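Local coordinates for trimeric intracellular cation channel type 1B.2 (Caenorhabditis elegans, PDB 5EIK), which forms a homotrimeric potassium channel of intracellular membranes, binds PIP2, and may supply counter-ion current during calcium release, at residues L38-V43 and I100-V105. Residues are numbered along the deposited sequence; the frame is centred on the assembly and turned at random.
With CPL (1-palmitoyl-2-linoleoyl-sn-glycero-3-phosphocholine), chain C.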
ATOM      1  N   LEU A  38     -20.526 -14.360  -5.402  1.00 33.54           N
ATOM      2  CA  LEU A  38     -20.950 -13.145  -4.725  1.00 33.01           C
ATOM      3  C   LEU A  38     -19.916 -12.023  -4.890  1.00 39.98           C
ATOM      4  O   LEU A  38     -20.273 -10.856  -5.086  1.00 37.53           O
ATOM      5  CB  LEU A  38     -21.219 -13.432  -3.240  1.00 32.86           C
ATOM      6  CG  LEU A  38     -22.474 -14.288  -2.986  1.00 45.21           C
ATOM      7  CD1 LEU A  38     -22.620 -14.642  -1.504  1.00 40.50           C
ATOM      8  CD2 LEU A  38     -23.691 -13.515  -3.459  1.00 40.52           C
ATOM      9  N   THR A  39     -18.633 -12.366  -4.831  1.00 34.41           N
ATOM     10  CA  THR A  39     -17.592 -11.363  -5.003  1.00 37.51           C
ATOM     11  C   THR A  39     -17.688 -10.742  -6.409  1.00 39.16           C
ATOM     12  O   THR A  39     -17.600  -9.518  -6.565  1.00 32.95           O
ATOM     13  CB  THR A  39     -16.176 -11.983  -4.812  1.00 43.30           C
ATOM     14  OG1 THR A  39     -16.034 -12.456  -3.468  1.00 44.20           O
ATOM     15  CG2 THR A  39     -15.087 -10.961  -5.103  1.00 32.61           C
ATOM     16  N   CYS A  40     -17.872 -11.576  -7.430  1.00 34.27           N
ATOM     17  CA  CYS A  40     -17.971 -11.072  -8.801  1.00 38.71           C
ATOM     18  C   CYS A  40     -19.210 -10.213  -9.016  1.00 39.99           C
ATOM     19  O   CYS A  40     -19.162  -9.207  -9.725  1.00 40.42           O
ATOM     20  CB  CYS A  40     -17.973 -12.226  -9.802  1.00 36.15           C
ATOM     21  SG  CYS A  40     -16.377 -13.015 -10.004  1.00 48.08           S
ATOM     22  N   LEU A  41     -20.317 -10.615  -8.407  1.00 33.93           N
ATOM     23  CA  LEU A  41     -21.544  -9.856  -8.516  1.00 44.04           C
ATOM     24  C   LEU A  41     -21.301  -8.474  -7.927  1.00 42.42           C
ATOM     25  O   LEU A  41     -21.792  -7.472  -8.439  1.00 41.46           O
ATOM     26  CB  LEU A  41     -22.677 -10.555  -7.755  1.00 42.46           C
ATOM     27  CG  LEU A  41     -23.067 -11.929  -8.301  1.00 46.04           C
ATOM     28  CD1 LEU A  41     -24.171 -12.540  -7.451  1.00 43.30           C
ATOM     29  CD2 LEU A  41     -23.506 -11.786  -9.748  1.00 38.69           C
ATOM     30  N   SER A  42     -20.531  -8.426  -6.847  1.00 46.63           N
ATOM     31  CA  SER A  42     -20.232  -7.162  -6.190  1.00 42.79           C
ATOM     32  C   SER A  42     -19.396  -6.271  -7.112  1.00 38.79           C
ATOM     33  O   SER A  42     -19.697  -5.089  -7.296  1.00 36.51           O
ATOM     34  CB  SER A  42     -19.498  -7.425  -4.872  1.00 45.85           C
ATOM     35  OG  SER A  42     -19.241  -6.215  -4.187  1.00 69.55           O
ATOM     36  N   VAL A  43     -18.352  -6.834  -7.702  1.00 29.29           N
ATOM     37  CA  VAL A  43     -17.519  -6.053  -8.601  1.00 34.57           C
ATOM     38  C   VAL A  43     -18.358  -5.569  -9.779  1.00 41.96           C
ATOM     39  O   VAL A  43     -18.182  -4.448 -10.249  1.00 40.83           O
ATOM     40  CB  VAL A  43     -16.328  -6.873  -9.136  1.00 36.29           C
ATOM     41  CG1 VAL A  43     -15.612  -6.097 -10.226  1.00 26.80           C
ATOM     42  CG2 VAL A  43     -15.361  -7.185  -8.000  1.00 33.20           C
ATOM     43  N   ILE A 100     -13.002 -19.157 -13.603  1.00 33.38           N
ATOM     44  CA  ILE A 100     -14.141 -19.748 -14.299  1.00 32.78           C
ATOM     45  C   ILE A 100     -15.434 -19.075 -13.853  1.00 32.84           C
ATOM     46  O   ILE A 100     -16.277 -18.715 -14.680  1.00 34.74           O
ATOM     47  CB  ILE A 100     -14.216 -21.254 -14.052  1.00 36.59           C
ATOM     48  CG1 ILE A 100     -13.067 -21.943 -14.794  1.00 39.09           C
ATOM     49  CG2 ILE A 100     -15.556 -21.805 -14.526  1.00 41.72           C
ATOM     50  CD1 ILE A 100     -12.936 -23.424 -14.479  1.00 41.71           C
ATOM     51  N   VAL A 101     -15.583 -18.887 -12.548  1.00 30.19           N
ATOM     52  CA  VAL A 101     -16.768 -18.225 -12.027  1.00 31.41           C
ATOM     53  C   VAL A 101     -16.845 -16.818 -12.614  1.00 35.20           C
ATOM     54  O   VAL A 101     -17.899 -16.393 -13.089  1.00 39.94           O
ATOM     55  CB  VAL A 101     -16.743 -18.138 -10.479  1.00 35.64           C
ATOM     56  CG1 VAL A 101     -17.784 -17.138  -9.988  1.00 26.15           C
ATOM     57  CG2 VAL A 101     -17.015 -19.515  -9.879  1.00 29.78           C
ATOM     58  N   TRP A 102     -15.723 -16.099 -12.582  1.00 35.93           N
ATOM     59  CA  TRP A 102     -15.666 -14.742 -13.121  1.00 33.83           C
ATOM     60  C   TRP A 102     -16.077 -14.736 -14.596  1.00 33.20           C
ATOM     61  O   TRP A 102     -16.843 -13.875 -15.034  1.00 35.26           O
ATOM     62  CB  TRP A 102     -14.254 -14.159 -12.984  1.00 23.87           C
ATOM     63  CG  TRP A 102     -14.003 -13.014 -13.918  1.00 24.45           C
ATOM     64  CD1 TRP A 102     -14.437 -11.719 -13.774  1.00 32.23           C
ATOM     65  CD2 TRP A 102     -13.357 -13.081 -15.192  1.00 26.51           C
ATOM     66  NE1 TRP A 102     -14.103 -10.979 -14.886  1.00 32.89           N
ATOM     67  CE2 TRP A 102     -13.440 -11.786 -15.773  1.00 27.81           C
ATOM     68  CE3 TRP A 102     -12.718 -14.107 -15.904  1.00 27.47           C
ATOM     69  CZ2 TRP A 102     -12.907 -11.491 -17.032  1.00 28.62           C
ATOM     70  CZ3 TRP A 102     -12.184 -13.815 -17.163  1.00 29.57           C
ATOM     71  CH2 TRP A 102     -12.283 -12.515 -17.711  1.00 33.44           C
ATOM     72  N   TYR A 103     -15.559 -15.689 -15.362  1.00 30.22           N
ATOM     73  CA  TYR A 103     -15.902 -15.781 -16.775  1.00 31.19           C
ATOM     74  C   TYR A 103     -17.401 -15.996 -16.957  1.00 32.47           C
ATOM     75  O   TYR A 103     -18.035 -15.358 -17.805  1.00 30.64           O
ATOM     76  CB  TYR A 103     -15.165 -16.934 -17.446  1.00 36.10           C
ATOM     77  CG  TYR A 103     -15.529 -17.065 -18.903  1.00 42.87           C
ATOM     78  CD1 TYR A 103     -14.993 -16.202 -19.853  1.00 45.38           C
ATOM     79  CD2 TYR A 103     -16.465 -18.005 -19.324  1.00 47.85           C
ATOM     80  CE1 TYR A 103     -15.382 -16.269 -21.184  1.00 52.72           C
ATOM     81  CE2 TYR A 103     -16.861 -18.081 -20.651  1.00 50.28           C
ATOM     82  CZ  TYR A 103     -16.315 -17.212 -21.576  1.00 55.75           C
ATOM     83  OH  TYR A 103     -16.688 -17.289 -22.898  1.00 63.55           O
ATOM     84  N   LEU A 104     -17.960 -16.897 -16.155  1.00 30.64           N
ATOM     85  CA  LEU A 104     -19.379 -17.192 -16.228  1.00 37.97           C
ATOM     86  C   LEU A 104     -20.252 -16.019 -15.783  1.00 40.35           C
ATOM     87  O   LEU A 104     -21.287 -15.752 -16.386  1.00 42.65           O
ATOM     88  CB  LEU A 104     -19.705 -18.423 -15.379  1.00 41.40           C
ATOM     89  CG  LEU A 104     -19.101 -19.756 -15.828  1.00 40.74           C
ATOM     90  CD1 LEU A 104     -19.506 -20.850 -14.862  1.00 28.79           C
ATOM     91  CD2 LEU A 104     -19.590 -20.098 -17.224  1.00 38.79           C
ATOM     92  N   VAL A 105     -19.840 -15.313 -14.734  1.00 37.80           N
ATOM     93  CA  VAL A 105     -20.630 -14.189 -14.248  1.00 31.74           C
ATOM     94  C   VAL A 105     -20.688 -13.034 -15.243  1.00 37.02           C
ATOM     95  O   VAL A 105     -21.726 -12.396 -15.409  1.00 35.96           O
ATOM     96  CB  VAL A 105     -20.094 -13.687 -12.886  1.00 43.19           C
ATOM     97  CG1 VAL A 105     -20.731 -12.366 -12.525  1.00 35.65           C
ATOM     98  CG2 VAL A 105     -20.405 -14.709 -11.799  1.00 37.46           C
TER
HETATM   99  C1  CPL C 302     -11.427 -17.937 -22.509  1.00157.05           C
HETATM  100  C2  CPL C 302     -12.246 -19.038 -21.710  1.00150.58           C
HETATM  101  C3  CPL C 302     -12.344 -18.708 -20.189  1.00144.30           C
HETATM  102  C4  CPL C 302     -12.713 -13.879 -22.423  1.00158.89           C
HETATM  103  C5  CPL C 302     -12.767 -12.787 -23.505  1.00155.51           C
HETATM  104  C6  CPL C 302     -15.397 -12.503 -23.638  1.00154.06           C
HETATM  105  C7  CPL C 302     -13.776 -10.553 -23.825  1.00154.33           C
HETATM  106  C8  CPL C 302     -14.007 -12.095 -24.940  1.00154.67           C
HETATM  107  C11 CPL C 302     -10.885 -19.562 -18.248  1.00123.37           C
HETATM  108  C12 CPL C 302      -9.879 -20.701 -17.939  1.00122.55           C
HETATM  109  C13 CPL C 302     -10.035 -21.971 -18.834  1.00121.44           C
HETATM  110  C14 CPL C 302     -10.354 -23.263 -18.043  1.00123.44           C
HETATM  111  C15 CPL C 302     -10.007 -24.587 -18.778  1.00123.99           C
HETATM  112  C16 CPL C 302      -9.689 -25.754 -17.789  1.00126.01           C
HETATM  113  C17 CPL C 302     -10.816 -26.108 -16.808  1.00129.22           C
HETATM  114  C18 CPL C 302     -11.635 -27.402 -17.215  1.00131.51           C
HETATM  115  C19 CPL C 302     -13.216 -27.319 -17.066  1.00131.80           C
HETATM  116  C20 CPL C 302     -13.889 -28.022 -15.847  1.00131.37           C
HETATM  117  C21 CPL C 302     -14.270 -27.112 -14.667  1.00130.79           C
HETATM  118  C22 CPL C 302     -15.720 -26.598 -14.764  1.00129.25           C
HETATM  119  C23 CPL C 302     -16.497 -26.500 -13.470  1.00128.17           C
HETATM  120  C24 CPL C 302     -17.553 -25.365 -13.457  1.00128.68           C
HETATM  121  C25 CPL C 302     -17.605 -24.654 -12.093  1.00131.24           C
HETATM  122  C26 CPL C 302     -18.753 -23.673 -12.041  1.00129.32           C
HETATM  123  C31 CPL C 302     -14.238 -20.443 -22.842  1.00149.47           C
HETATM  124  C32 CPL C 302     -13.830 -21.770 -22.194  1.00149.47           C
HETATM  125  C33 CPL C 302     -14.989 -22.830 -22.238  1.00147.16           C
HETATM  126  C34 CPL C 302     -14.552 -24.149 -22.892  1.00147.45           C
HETATM  127  C35 CPL C 302     -14.352 -25.319 -21.898  1.00148.25           C
HETATM  128  C36 CPL C 302     -13.079 -26.143 -22.211  1.00150.88           C
HETATM  129  C37 CPL C 302     -13.156 -27.612 -21.800  1.00153.15           C
HETATM  130  C38 CPL C 302     -12.650 -28.559 -22.862  1.00153.95           C
HETATM  131  C39 CPL C 302     -13.648 -29.731 -23.008  1.00153.08           C
HETATM  132  C40 CPL C 302     -14.133 -30.214 -24.176  1.00151.45           C
HETATM  133  C41 CPL C 302     -13.291 -30.478 -25.430  1.00149.93           C
HETATM  134  C42 CPL C 302     -12.643 -31.867 -25.290  1.00148.28           C
HETATM  135  C43 CPL C 302     -11.295 -32.053 -25.305  1.00147.81           C
HETATM  136  C44 CPL C 302     -10.399 -31.683 -24.135  1.00147.66           C
HETATM  137  C45 CPL C 302      -9.372 -30.591 -24.437  1.00146.70           C
HETATM  138  N   CPL C 302     -14.018 -11.961 -23.490  1.00154.39           N
HETATM  139  O2  CPL C 302     -13.579 -19.172 -22.362  1.00149.33           O
HETATM  140  O3  CPL C 302     -11.029 -19.108 -19.681  1.00132.38           O
HETATM  141  O11 CPL C 302     -11.562 -19.029 -17.305  1.00115.32           O
HETATM  142  O31 CPL C 302     -15.100 -20.427 -23.751  1.00149.02           O
HETATM  143  O1P CPL C 302      -9.481 -15.593 -21.610  1.00167.43           O
HETATM  144  O2P CPL C 302     -10.565 -15.206 -23.849  1.00169.48           O
HETATM  145  O3P CPL C 302     -11.842 -16.566 -22.056  1.00165.79           O
HETATM  146  O4P CPL C 302     -11.425 -14.031 -21.767  1.00163.35           O
HETATM  147  P   CPL C 302     -10.807 -15.365 -22.352  1.00168.03           P
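V101 and C40 open the contact between two transmembrane helices, 30-47 and 92-107, whose axes come within 9.6 Å of each other in these segments at a crossing angle of -46°. The touch is loose at this end, with V101 CG1 4.4 Å from C40 SG; the V101 side chain also packs on Y36 and V37, a turn earlier on helix 30-47.

One residue on, W102 is level with C40, and here the fit tightens. C40 SG lies anti to its own carbonyl carbon (chi1 -73°), and the sulfur ends 3.6 Å from W102 CA and 3.8 Å from W102 CB. It therefore bears on the root of the tryptophan. Relative to the indole it sits near the ring plane, 5.4 Å from the centroid of the five-membered ring and 86° off the ring normal: a sulfur-aromatic contact at the edge. Outside the two segments the indole meets W63 and Y107, both edge-to-face, and W102 NE1 makes a hydrogen bond there too.

Y103 turns from helix 30-47 to the bound phosphatidylcholine, whose ester oxygen O2 stands over one face of the phenol ring, 3.5 Å from Y103 CZ; the residue is part of the lipid pocket.

V105, a turn after V101, closes the interface with both branches near C40 CB, CG1 at 3.9 Å and CG2 slightly farther. CG1 also meets L41 CD2 at 4.0 Å, the two side chains crossing at about a right angle.

No hydrogen bond spans the segments, and all five touching residues are buried. The pairing of helices 30-47 and 92-107 thus rests here on van der Waals packing of the C40 sulfur and aliphatic groups, with a sulfur-aromatic contact at the indole edge.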